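Local coordinates for protein YPM (Yersinia pseudotuberculosis, PDB 1PM4) that acts as a superantigenic mitogen, a jelly-roll toxin that probably activates large fractions of T cells, at residues Gly11-Lys16 against Trp86-Asn91. Numbering follows the deposited sequence.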
ATOM      1  N   GLY A  11      -9.721   1.091 -25.371  1.00  8.39           N
ATOM      2  CA  GLY A  11     -10.271  -0.163 -25.820  1.00  9.05           C
ATOM      3  C   GLY A  11     -11.676  -0.364 -25.299  1.00 10.56           C
ATOM      4  O   GLY A  11     -12.353   0.592 -24.895  1.00  9.35           O
ATOM      5  N   THR A  12     -12.104  -1.623 -25.349  1.00 10.22           N
ATOM      6  CA  THR A  12     -13.394  -2.025 -24.858  1.00  9.12           C
ATOM      7  C   THR A  12     -13.190  -3.234 -23.979  1.00  9.84           C
ATOM      8  O   THR A  12     -12.368  -4.092 -24.329  1.00 10.58           O
ATOM      9  CB  THR A  12     -14.263  -2.445 -26.073  1.00 10.78           C
ATOM     10  OG1 THR A  12     -14.418  -1.311 -26.974  1.00 12.55           O
ATOM     11  CG2 THR A  12     -15.637  -2.794 -25.639  1.00 13.30           C
ATOM     12  N   ILE A  13     -13.835  -3.244 -22.805  1.00  7.30           N
ATOM     13  CA  ILE A  13     -13.632  -4.369 -21.874  1.00  6.38           C
ATOM     14  C   ILE A  13     -14.957  -5.012 -21.639  1.00  7.58           C
ATOM     15  O   ILE A  13     -15.966  -4.380 -21.261  1.00  7.42           O
ATOM     16  CB  ILE A  13     -12.948  -3.902 -20.572  1.00  6.81           C
ATOM     17  CG1 ILE A  13     -12.627  -5.111 -19.700  1.00  6.08           C
ATOM     18  CG2 ILE A  13     -13.740  -2.769 -19.868  1.00  9.92           C
ATOM     19  CD1 ILE A  13     -11.759  -4.778 -18.519  1.00 10.94           C
ATOM     20  N   GLN A  14     -15.041  -6.274 -21.972  1.00  7.80           N
ATOM     21  CA  GLN A  14     -16.267  -7.016 -21.816  1.00  6.43           C
ATOM     22  C   GLN A  14     -16.740  -7.105 -20.360  1.00  7.60           C
ATOM     23  O   GLN A  14     -15.956  -6.922 -19.419  1.00  8.59           O
ATOM     24  CB  GLN A  14     -16.048  -8.425 -22.392  1.00  7.71           C
ATOM     25  CG  GLN A  14     -16.025  -8.336 -23.942  1.00  7.80           C
ATOM     26  CD  GLN A  14     -15.211  -9.443 -24.588  1.00  9.68           C
ATOM     27  OE1 GLN A  14     -14.338 -10.035 -23.935  1.00 10.74           O
ATOM     28  NE2 GLN A  14     -15.526  -9.750 -25.833  1.00  8.71           N
ATOM     29  N   GLY A  15     -18.025  -7.385 -20.182  1.00  8.05           N
ATOM     30  CA  GLY A  15     -18.563  -7.619 -18.834  1.00  7.55           C
ATOM     31  C   GLY A  15     -17.692  -8.590 -18.026  1.00  7.23           C
ATOM     32  O   GLY A  15     -17.324  -9.660 -18.539  1.00  7.09           O
ATOM     33  N   LYS A  16     -17.378  -8.196 -16.780  1.00  7.67           N
ATOM     34  CA  LYS A  16     -16.569  -8.957 -15.838  1.00  6.34           C
ATOM     35  C   LYS A  16     -15.148  -9.241 -16.324  1.00  8.58           C
ATOM     36  O   LYS A  16     -14.400  -9.878 -15.560  1.00 10.19           O
ATOM     37  CB  LYS A  16     -17.303 -10.264 -15.450  1.00  7.90           C
ATOM     38  CG  LYS A  16     -18.708 -10.108 -14.947  1.00 10.30           C
ATOM     39  CD  LYS A  16     -18.723  -9.198 -13.688  1.00 11.32           C
ATOM     40  CE  LYS A  16     -20.040  -9.162 -12.968  1.00 17.11           C
ATOM     41  NZ  LYS A  16     -20.149  -8.111 -12.001  1.00 21.86           N
ATOM     42  N   TRP A  86      -0.607  -2.475 -15.021  1.00  9.05           N
ATOM     43  CA  TRP A  86      -1.893  -1.911 -14.726  1.00  8.77           C
ATOM     44  C   TRP A  86      -2.971  -2.969 -15.046  1.00  9.36           C
ATOM     45  O   TRP A  86      -3.110  -3.361 -16.192  1.00 12.19           O
ATOM     46  CB  TRP A  86      -2.142  -0.714 -15.636  1.00  9.32           C
ATOM     47  CG  TRP A  86      -1.076   0.325 -15.517  1.00  9.24           C
ATOM     48  CD1 TRP A  86      -0.231   0.692 -16.529  1.00 11.18           C
ATOM     49  CD2 TRP A  86      -0.843   1.244 -14.437  1.00  9.89           C
ATOM     50  NE1 TRP A  86       0.620   1.664 -16.087  1.00 12.82           N
ATOM     51  CE2 TRP A  86       0.268   2.069 -14.835  1.00  9.16           C
ATOM     52  CE3 TRP A  86      -1.352   1.408 -13.170  1.00 11.16           C
ATOM     53  CZ2 TRP A  86       0.806   3.017 -14.038  1.00 10.91           C
ATOM     54  CZ3 TRP A  86      -0.764   2.377 -12.325  1.00 14.20           C
ATOM     55  CH2 TRP A  86       0.292   3.195 -12.790  1.00 13.22           C
ATOM     56  N   LYS A  87      -3.682  -3.436 -14.034  1.00  9.04           N
ATOM     57  CA  LYS A  87      -4.792  -4.334 -14.258  1.00  8.13           C
ATOM     58  C   LYS A  87      -6.119  -3.595 -14.141  1.00  8.16           C
ATOM     59  O   LYS A  87      -6.381  -2.958 -13.123  1.00  7.76           O
ATOM     60  CB  LYS A  87      -4.752  -5.440 -13.206  1.00 10.15           C
ATOM     61  CG  LYS A  87      -5.881  -6.379 -13.252  1.00  8.95           C
ATOM     62  CD  LYS A  87      -5.637  -7.642 -12.401  1.00  9.42           C
ATOM     63  CE  LYS A  87      -6.756  -8.561 -12.488  1.00  9.09           C
ATOM     64  NZ  LYS A  87      -6.706  -9.749 -11.478  1.00 10.83           N
ATOM     65  N   ILE A  88      -6.903  -3.680 -15.175  1.00  8.04           N
ATOM     66  CA  ILE A  88      -8.225  -3.083 -15.286  1.00  7.88           C
ATOM     67  C   ILE A  88      -9.217  -4.206 -15.102  1.00  7.46           C
ATOM     68  O   ILE A  88      -9.266  -5.150 -15.925  1.00  9.06           O
ATOM     69  CB  ILE A  88      -8.468  -2.436 -16.699  1.00  7.51           C
ATOM     70  CG1 ILE A  88      -7.417  -1.317 -16.944  1.00  9.19           C
ATOM     71  CG2 ILE A  88      -9.846  -1.846 -16.791  1.00  7.53           C
ATOM     72  CD1 ILE A  88      -7.239  -0.906 -18.404  1.00 12.61           C
ATOM     73  N   LYS A  89     -10.057  -4.071 -14.083  1.00  8.45           N
ATOM     74  CA  LYS A  89     -11.101  -5.020 -13.824  1.00  8.44           C
ATOM     75  C   LYS A  89     -12.447  -4.352 -14.086  1.00  8.19           C
ATOM     76  O   LYS A  89     -12.716  -3.310 -13.511  1.00  8.14           O
ATOM     77  CB  LYS A  89     -11.037  -5.578 -12.410  1.00 10.33           C
ATOM     78  CG  LYS A  89     -12.192  -6.559 -12.062  1.00 15.99           C
ATOM     79  CD  LYS A  89     -12.443  -7.797 -13.009  1.00 21.91           C
ATOM     80  CE  LYS A  89     -13.665  -8.661 -12.631  1.00 26.58           C
ATOM     81  NZ  LYS A  89     -13.713 -10.141 -13.114  1.00 24.81           N
ATOM     82  N   ASN A  90     -13.265  -4.963 -14.949  1.00  7.20           N
ATOM     83  CA  ASN A  90     -14.630  -4.508 -15.125  1.00  7.05           C
ATOM     84  C   ASN A  90     -15.544  -5.162 -14.102  1.00  9.62           C
ATOM     85  O   ASN A  90     -15.733  -6.381 -14.127  1.00  8.86           O
ATOM     86  CB  ASN A  90     -15.090  -4.756 -16.557  1.00  6.73           C
ATOM     87  CG  ASN A  90     -16.442  -4.159 -16.813  1.00  8.01           C
ATOM     88  OD1 ASN A  90     -16.989  -3.472 -15.930  1.00  6.04           O
ATOM     89  ND2 ASN A  90     -16.982  -4.375 -17.988  1.00  6.30           N
ATOM     90  N   ASN A  91     -15.987  -4.397 -13.111  1.00  7.73           N
ATOM     91  CA  ASN A  91     -16.846  -4.940 -12.043  1.00  9.32           C
ATOM     92  C   ASN A  91     -18.289  -5.118 -12.499  1.00  8.94           C
ATOM     93  O   ASN A  91     -19.098  -5.840 -11.860  1.00 10.54           O
ATOM     94  CB  ASN A  91     -16.788  -3.960 -10.886  1.00  7.76           C
ATOM     95  CG  ASN A  91     -15.422  -3.772 -10.337  1.00  9.20           C
ATOM     96  OD1 ASN A  91     -14.682  -4.759 -10.128  1.00 13.73           O
ATOM     97  ND2 ASN A  91     -15.056  -2.527 -10.077  1.00  8.74           N
TER
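Strand 6-13 ends at Ile13, and residues 14-16 turn past the end of strand 84-90, which belongs to the other sheet of the jelly roll. Asn90 sits at the centre. Its CG is anti to the backbone N (chi1 -174°), which puts ND2 beside Gln14 O. Asn90 ND2 donates to Gln14 O at 3.1 Å, approaching from above the carbonyl plane rather than along a lone pair. The same ND2 also donates to Glu94 O, and Asn90 OD1 accepts from Ser92 N, so both ends of this buried amide are held. Ile13 runs past Asn90 in the opposite direction. Its extended chain brings Ile13 CD1 to 3.9 Å from Asn90 CB and also to 3.9 Å from Ile88 CG2, between the two sheets. Two lysine tails, one from each segment, each end on a backbone carbonyl of the other. Lys89 bends at chi2 (54°), and Lys89 NZ donates a hydrogen bond to Lys16 O at 2.6 Å, in the carbonyl plane and on a lone pair. Lys16 also bends at chi2 (-59°), and Lys16 NZ donates to Asn91 O at 2.5 Å, this time from above the carbonyl plane. Lys16 CA makes a CA-H...O contact of 3.2 Å with Asn90 O. Lys16 NZ and Lys89 NZ stay 6.8 Å apart. The chemistry implies a join between sheets that combines Ile13 packing with three side-chain N-H to carbonyl bonds, whose acceptors probably ease two like charges nearby.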